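Local atomic coordinates of pyridoxal kinase (Lactobacillus plantarum, PDB entry 3H74), a protein that probably catalyses the ATP-dependent phosphorylation of pyridoxal to pyridoxal 5'-phosphate, as a kinase of the ribokinase-like superfamily. Residues A[126-131]-A[146-151]; A[81-86]-A[122-127]. All blocks are in the same frame, centred on the assembly; numbering follows the deposited sequence.

Contact 1 of 2, residues A[126-131]-A[146-151]; sequences AAMRQL and ALLTGA
Arg129 reaches out from helix 122-131 to grip the last turn of helix 142-149, while Leu148 packs against its aliphatic stem. The tight part joins apolar packing to one firm hydrogen bond. Leu148 CD2 sits 4.0 Å from Arg129 CG and also 4.0 Å from Met128 CG, so one leucine methyl meets the CG atoms of two successive residues. Met128, modelled as selenomethionine, then bends at chi2 and chi3 and carries its selenium away from 146-151; the side chain also touches Pro108. Leu148 is buried, with Leu110 and Leu166 as further neighbours, and a branched apolar residue suits that setting. Arg129 CG stands anti to its own carbonyl carbon (chi1 -71°), and the chain runs extended from there to NE, passing Leu148 in the reverse sense. NE donates to Leu148 O at 2.8 Å, nearly straight (166°), with the oxygen close to the guanidinium plane. Gln169 NE2 is a second donor to Leu148 O, so that carbonyl is held from two residues.

The looser side lies toward solvent. There NH2 makes a weak, bent bond to Leu147 O, 3.0 Å long, and exposed Gly150 follows, whose N only approaches Arg129 NH2, at 4.1 Å. Its positive phi (90°) breaks the helix, a conformation glycine adopts readily and other residues reach at a cost. Arginine suits its place because its long stem covers Leu148 while its charged head meets carbonyl oxygens in the final helical turn; the negative end of the helix dipole would be expected to favour that charge.

Two surface helices of the ribokinase-like alpha/beta fold are thus joined by an arginine bonded to carbonyl oxygens of the last turn of a helix, beside a glycine that ends it.

Contact 2 of 2, residues A[81-86]-A[122-127]; sequences GYVGSV and QDYVAA
Val86 and Tyr124 bring their backbones closest, CA to CA 5.5 Å, where the loop that follows strand 77-80 enters helix 86-98 beside the first turns of helix 122-131. In the ribokinase-like fold this is a beta-alpha connection at the C-terminal end of a parallel strand, leading into helix 86-98, whose N-cap is Ser85.

Tyr124 carries most of the contact. Its CG is anti to the backbone N (chi1 -169°), and the ring meets the backbone of residues 84-86. The Val86 N lies near the ring plane at the edge, and CE1 comes to 3.4 Å from Ser85 N. Beyond the ring, Gly84 N donates to Tyr124 OH over 2.9 Å and almost linearly, at 166°. Val83 CB rests 3.5 Å from the same oxygen, and Val83 packs on helix 86-98. Gly84 has a positive phi (113°), and a side chain there would run into the Tyr82 ring, so glycine is the fitting residue at this bend.

Near the start of helix 86-98, Val86 covers the base of Tyr124. Its CG2 touches Ala127 CB at 4.0 Å and lies 3.7 Å from Asp123 O, and a small alanine lets the branched valine come that close to the helix. Tyrosine suits its position because one residue supplies a ring edge against the loop backbone and a hydroxyl for Gly84 N. A phenylalanine at Tyr124 would keep the ring but would probably leave Gly84 N without its acceptor and the water that also bonds Val83 N without the hydroxyl. That water lies 2.6 Å from Tyr124 OH and accepts a longer bond from Val83 N, 3.3 Å from the water oxygen.

Both contacts use helix 122-131: contact 2 engages its first turns and contact 1 its later ones, with Ala126 and Ala127 common to the two segments. Their centres are about 9 Å apart, and they touch directly where Val125 CG1 packs 3.6 Å from Leu147 O and where Leu131 CD2 lies 4.2 Å from Val83 CG2. The helix therefore bridges helix 142-149 and the loop 81-86. In ribokinase-like enzymes the active site lies at the C-terminal ends of the central parallel strands, and segment 81-86 follows such a strand end directly, so contact 2 is probably nearer the substrate pocket than contact 1, which joins outer helices.

Contact 1 of 2, residues A[126-131]-A[146-151]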
ATOM      1  N   ALA A 126      15.744  -4.120  -6.431  1.00 10.55           N
ATOM      2  CA  ALA A 126      16.824  -3.838  -5.497  1.00 10.71           C
ATOM      3  C   ALA A 126      16.583  -2.522  -4.745  1.00 10.40           C
ATOM      4  O   ALA A 126      16.805  -2.441  -3.535  1.00 10.73           O
ATOM      5  CB  ALA A 126      18.163  -3.819  -6.218  1.00 11.39           C
ATOM      6  N   ALA A 127      16.114  -1.500  -5.461  1.00 10.36           N
ATOM      7  CA  ALA A 127      15.771  -0.236  -4.818  1.00  9.89           C
ATOM      8  C   ALA A 127      14.647  -0.417  -3.785  1.00  9.56           C
ATOM      9  O   ALA A 127      14.678   0.179  -2.708  1.00  9.21           O
ATOM     10  CB  ALA A 127      15.388   0.799  -5.856  1.00 10.70           C
HETATM   11  N   MSE A 128      13.674  -1.263  -4.112  1.00  8.55           N
HETATM   12  CA  MSE A 128      12.566  -1.541  -3.206  1.00  8.25           C
HETATM   13  C   MSE A 128      13.053  -2.251  -1.939  1.00  8.48           C
HETATM   14  O   MSE A 128      12.590  -1.960  -0.837  1.00  7.65           O
HETATM   15  CB  MSE A 128      11.507  -2.381  -3.908  1.00  8.29           C
HETATM   16  CG  MSE A 128      10.236  -2.528  -3.088  1.00  8.55           C
HETATM   17 SE   MSE A 128       9.417  -0.833  -2.560  1.00 12.07          SE
HETATM   18  CE  MSE A 128       9.335   0.005  -4.307  1.00 10.62           C
ATOM     19  N   ARG A 129      14.015  -3.168  -2.091  1.00  8.99           N
ATOM     20  CA  ARG A 129      14.566  -3.862  -0.931  1.00  9.77           C
ATOM     21  C   ARG A 129      15.242  -2.863   0.027  1.00 10.04           C
ATOM     22  O   ARG A 129      15.151  -3.024   1.155  1.00 10.54           O
ATOM     23  CB  ARG A 129      15.591  -4.947  -1.366  1.00  9.85           C
ATOM     24  CG  ARG A 129      14.990  -6.189  -2.060  1.00 10.29           C
ATOM     25  CD  ARG A 129      16.066  -7.230  -2.346  1.00 12.29           C
ATOM     26  NE  ARG A 129      15.557  -8.312  -3.134  1.00 10.97           N
ATOM     27  CZ  ARG A 129      15.996  -8.642  -4.311  1.00 10.83           C
ATOM     28  NH1 ARG A 129      16.998  -8.011  -4.858  1.00 12.39           N
ATOM     29  NH2 ARG A 129      15.471  -9.634  -4.929  1.00 11.78           N
ATOM     30  N   GLN A 130      15.844  -1.834  -0.499  1.00 10.51           N
ATOM     31  CA  GLN A 130      16.399  -0.778   0.363  1.00 12.10           C
ATOM     32  C   GLN A 130      15.308   0.050   1.076  1.00 10.73           C
ATOM     33  O   GLN A 130      15.390   0.308   2.201  1.00 11.04           O
ATOM     34  CB  GLN A 130      17.295   0.174  -0.436  1.00 12.22           C
ATOM     35  CG  GLN A 130      16.761   0.336  -1.821  1.00 16.13           C
ATOM     36  CD  GLN A 130      17.022   1.693  -2.558  1.00 16.24           C
ATOM     37  OE1 GLN A 130      18.138   1.846  -3.161  1.00 22.11           O
ATOM     38  NE2 GLN A 130      16.005   2.628  -2.540  1.00 20.97           N
ATOM     39  N   LEU A 131      14.291   0.412   0.319  1.00 10.07           N
ATOM     40  CA  LEU A 131      13.197   1.226   0.846  1.00 10.27           C
ATOM     41  C   LEU A 131      12.418   0.509   1.963  1.00 10.15           C
ATOM     42  O   LEU A 131      12.029   1.134   2.856  1.00 10.87           O
ATOM     43  CB  LEU A 131      12.246   1.627  -0.306  1.00 10.47           C
ATOM     44  CG  LEU A 131      10.982   2.400   0.074  1.00 10.50           C
ATOM     45  CD1 LEU A 131      11.361   3.706   0.792  1.00 11.61           C
ATOM     46  CD2 LEU A 131      10.210   2.705  -1.205  1.00 10.94           C
ATOM     47  N   ALA A 146       7.750 -13.006  -3.692  1.00  9.47           N
ATOM     48  CA  ALA A 146       8.753 -13.793  -4.410  1.00  9.70           C
ATOM     49  C   ALA A 146       9.845 -12.913  -5.013  1.00  9.63           C
ATOM     50  O   ALA A 146      11.037 -13.231  -4.914  1.00  9.53           O
ATOM     51  CB  ALA A 146       8.095 -14.649  -5.479  1.00 10.48           C
ATOM     52  N   LEU A 147       9.459 -11.803  -5.642  1.00  8.98           N
ATOM     53  CA  LEU A 147      10.449 -10.881  -6.197  1.00  8.70           C
ATOM     54  C   LEU A 147      11.406 -10.378  -5.117  1.00  8.58           C
ATOM     55  O   LEU A 147      12.620 -10.328  -5.323  1.00  8.72           O
ATOM     56  CB  LEU A 147       9.779  -9.706  -6.905  1.00  8.69           C
ATOM     57  CG  LEU A 147       9.163 -10.033  -8.260  1.00  9.52           C
ATOM     58  CD1 LEU A 147       8.179  -8.928  -8.611  1.00  9.27           C
ATOM     59  CD2 LEU A 147      10.211 -10.205  -9.361  1.00 10.33           C
ATOM     60  N   LEU A 148      10.868 -10.027  -3.954  1.00  8.50           N
ATOM     61  CA  LEU A 148      11.689  -9.462  -2.883  1.00  9.07           C
ATOM     62  C   LEU A 148      12.659 -10.474  -2.279  1.00  9.97           C
ATOM     63  O   LEU A 148      13.786 -10.116  -1.929  1.00 10.19           O
ATOM     64  CB  LEU A 148      10.824  -8.837  -1.788  1.00  8.76           C
ATOM     65  CG  LEU A 148      10.076  -7.566  -2.191  1.00  8.63           C
ATOM     66  CD1 LEU A 148       9.055  -7.219  -1.118  1.00  7.96           C
ATOM     67  CD2 LEU A 148      11.025  -6.408  -2.421  1.00  9.06           C
ATOM     68  N   THR A 149      12.237 -11.728  -2.166  1.00 10.92           N
ATOM     69  CA  THR A 149      13.125 -12.777  -1.639  1.00 12.05           C
ATOM     70  C   THR A 149      14.025 -13.415  -2.705  1.00 12.53           C
ATOM     71  O   THR A 149      15.003 -14.088  -2.359  1.00 13.37           O
ATOM     72  CB  THR A 149      12.352 -13.906  -0.944  1.00 12.12           C
ATOM     73  OG1 THR A 149      11.502 -14.547  -1.896  1.00 12.96           O
ATOM     74  CG2 THR A 149      11.533 -13.382   0.230  1.00 13.37           C
ATOM     75  N   GLY A 150      13.699 -13.226  -3.981  1.00 12.81           N
ATOM     76  CA  GLY A 150      14.440 -13.861  -5.080  1.00 14.00           C
ATOM     77  C   GLY A 150      13.915 -15.223  -5.517  1.00 14.53           C
ATOM     78  O   GLY A 150      14.412 -15.811  -6.493  1.00 16.00           O
ATOM     79  N   ALA A 151      12.916 -15.739  -4.813  1.00 14.42           N
ATOM     80  CA  ALA A 151      12.340 -17.036  -5.154  1.00 14.72           C
ATOM     81  C   ALA A 151      11.561 -16.948  -6.469  1.00 15.33           C
ATOM     82  O   ALA A 151      10.906 -15.936  -6.730  1.00 14.94           O
ATOM     83  CB  ALA A 151      11.448 -17.525  -4.028  1.00 14.40           C
TER

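Contact 2 of 2, residues A[81-86]-A[122-127]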
ATOM      1  N   GLY A  81       3.304   4.152  -1.148  1.00  5.31           N
ATOM      2  CA  GLY A  81       2.748   3.274  -2.173  1.00  5.95           C
ATOM      3  C   GLY A  81       3.622   3.306  -3.412  1.00  5.97           C
ATOM      4  O   GLY A  81       4.841   3.387  -3.313  1.00  6.24           O
ATOM      5  N   TYR A  82       2.995   3.233  -4.582  1.00  6.31           N
ATOM      6  CA  TYR A  82       3.722   3.257  -5.852  1.00  6.76           C
ATOM      7  C   TYR A  82       4.709   4.423  -5.908  1.00  6.20           C
ATOM      8  O   TYR A  82       4.326   5.574  -5.684  1.00  6.13           O
ATOM      9  CB  TYR A  82       2.733   3.365  -7.019  1.00  7.32           C
ATOM     10  CG  TYR A  82       3.384   3.508  -8.376  1.00  8.11           C
ATOM     11  CD1 TYR A  82       3.594   2.397  -9.189  1.00  9.34           C
ATOM     12  CD2 TYR A  82       3.786   4.757  -8.850  1.00  8.57           C
ATOM     13  CE1 TYR A  82       4.191   2.529 -10.444  1.00 10.28           C
ATOM     14  CE2 TYR A  82       4.395   4.895 -10.101  1.00  9.86           C
ATOM     15  CZ  TYR A  82       4.589   3.770 -10.884  1.00 10.50           C
ATOM     16  OH  TYR A  82       5.175   3.870 -12.133  1.00 11.51           O
ATOM     17  N   VAL A  83       5.963   4.123  -6.235  1.00  6.20           N
ATOM     18  CA  VAL A  83       6.997   5.155  -6.363  1.00  7.29           C
ATOM     19  C   VAL A  83       7.311   5.385  -7.845  1.00  7.52           C
ATOM     20  O   VAL A  83       7.027   6.459  -8.385  1.00  8.01           O
ATOM     21  CB  VAL A  83       8.265   4.829  -5.534  1.00  7.09           C
ATOM     22  CG1 VAL A  83       9.310   5.904  -5.736  1.00  8.62           C
ATOM     23  CG2 VAL A  83       7.922   4.716  -4.063  1.00  8.50           C
ATOM     24  N   GLY A  84       7.886   4.380  -8.500  1.00  7.47           N
ATOM     25  CA  GLY A  84       7.993   4.381  -9.959  1.00  8.84           C
ATOM     26  C   GLY A  84       9.370   4.494 -10.567  1.00  9.57           C
ATOM     27  O   GLY A  84       9.527   4.219 -11.754  1.00 10.21           O
ATOM     28  N   SER A  85      10.359   4.898  -9.778  1.00  9.77           N
ATOM     29  CA  SER A  85      11.743   4.938 -10.261  1.00 10.51           C
ATOM     30  C   SER A  85      12.735   4.674  -9.147  1.00 10.70           C
ATOM     31  O   SER A  85      12.443   4.904  -7.967  1.00  9.90           O
ATOM     32  CB  SER A  85      12.048   6.282 -10.929  1.00 11.11           C
ATOM     33  OG  SER A  85      12.086   7.324  -9.965  1.00 13.36           O
ATOM     34  N   VAL A  86      13.911   4.178  -9.532  1.00 11.22           N
ATOM     35  CA  VAL A  86      14.982   3.889  -8.592  1.00 11.54           C
ATOM     36  C   VAL A  86      15.397   5.163  -7.854  1.00 11.75           C
ATOM     37  O   VAL A  86      15.506   5.162  -6.626  1.00 11.40           O
ATOM     38  CB  VAL A  86      16.200   3.237  -9.304  1.00 12.03           C
ATOM     39  CG1 VAL A  86      17.421   3.239  -8.405  1.00 12.65           C
ATOM     40  CG2 VAL A  86      15.869   1.811  -9.745  1.00 11.72           C
ATOM     41  N   GLN A 122      14.955  -5.696 -12.340  1.00 15.52           N
ATOM     42  CA  GLN A 122      15.686  -6.108 -11.142  1.00 15.62           C
ATOM     43  C   GLN A 122      16.321  -4.947 -10.378  1.00 14.84           C
ATOM     44  O   GLN A 122      16.438  -5.002  -9.154  1.00 14.51           O
ATOM     45  CB  GLN A 122      16.735  -7.164 -11.480  1.00 16.24           C
ATOM     46  CG  GLN A 122      16.157  -8.570 -11.593  1.00 19.11           C
ATOM     47  CD  GLN A 122      15.772  -9.164 -10.244  1.00 21.96           C
ATOM     48  OE1 GLN A 122      16.565  -9.172  -9.297  1.00 24.18           O
ATOM     49  NE2 GLN A 122      14.550  -9.673 -10.156  1.00 22.89           N
ATOM     50  N   ASP A 123      16.728  -3.907 -11.100  1.00 14.34           N
ATOM     51  CA  ASP A 123      17.258  -2.701 -10.468  1.00 13.98           C
ATOM     52  C   ASP A 123      16.198  -2.058  -9.575  1.00 12.71           C
ATOM     53  O   ASP A 123      16.509  -1.591  -8.481  1.00 12.19           O
ATOM     54  CB  ASP A 123      17.745  -1.693 -11.516  1.00 14.89           C
ATOM     55  CG  ASP A 123      19.098  -2.062 -12.117  1.00 17.45           C
ATOM     56  OD1 ASP A 123      19.835  -2.877 -11.520  1.00 19.49           O
ATOM     57  OD2 ASP A 123      19.418  -1.515 -13.190  1.00 21.75           O
ATOM     58  N   TYR A 124      14.951  -2.043 -10.043  1.00 11.62           N
ATOM     59  CA  TYR A 124      13.863  -1.473  -9.252  1.00 10.67           C
ATOM     60  C   TYR A 124      13.556  -2.340  -8.033  1.00 10.18           C
ATOM     61  O   TYR A 124      13.301  -1.810  -6.951  1.00  9.87           O
ATOM     62  CB  TYR A 124      12.610  -1.242 -10.096  1.00 10.37           C
ATOM     63  CG  TYR A 124      11.575  -0.413  -9.371  1.00  9.87           C
ATOM     64  CD1 TYR A 124      11.753   0.951  -9.194  1.00 10.28           C
ATOM     65  CD2 TYR A 124      10.431  -0.999  -8.839  1.00  9.62           C
ATOM     66  CE1 TYR A 124      10.817   1.720  -8.527  1.00  9.48           C
ATOM     67  CE2 TYR A 124       9.487  -0.239  -8.152  1.00  8.79           C
ATOM     68  CZ  TYR A 124       9.688   1.117  -8.004  1.00  9.09           C
ATOM     69  OH  TYR A 124       8.771   1.891  -7.338  1.00  7.86           O
ATOM     70  N   VAL A 125      13.611  -3.662  -8.201  1.00 10.09           N
ATOM     71  CA  VAL A 125      13.441  -4.584  -7.082  1.00 10.35           C
ATOM     72  C   VAL A 125      14.499  -4.328  -6.005  1.00 10.41           C
ATOM     73  O   VAL A 125      14.193  -4.319  -4.812  1.00  9.61           O
ATOM     74  CB  VAL A 125      13.486  -6.068  -7.538  1.00 10.51           C
ATOM     75  CG1 VAL A 125      13.335  -6.998  -6.359  1.00 11.23           C
ATOM     76  CG2 VAL A 125      12.371  -6.347  -8.540  1.00 10.55           C
ATOM     77  N   ALA A 126      15.744  -4.120  -6.431  1.00 10.55           N
ATOM     78  CA  ALA A 126      16.824  -3.838  -5.497  1.00 10.71           C
ATOM     79  C   ALA A 126      16.583  -2.522  -4.745  1.00 10.40           C
ATOM     80  O   ALA A 126      16.805  -2.441  -3.535  1.00 10.73           O
ATOM     81  CB  ALA A 126      18.163  -3.819  -6.218  1.00 11.39           C
ATOM     82  N   ALA A 127      16.114  -1.500  -5.461  1.00 10.36           N
ATOM     83  CA  ALA A 127      15.771  -0.236  -4.818  1.00  9.89           C
ATOM     84  C   ALA A 127      14.647  -0.417  -3.785  1.00  9.56           C
ATOM     85  O   ALA A 127      14.678   0.179  -2.708  1.00  9.21           O
ATOM     86  CB  ALA A 127      15.388   0.799  -5.856  1.00 10.70           C
TER
HETATM   87  O   HOH W   1       6.629   0.904  -6.176  1.00  7.42           O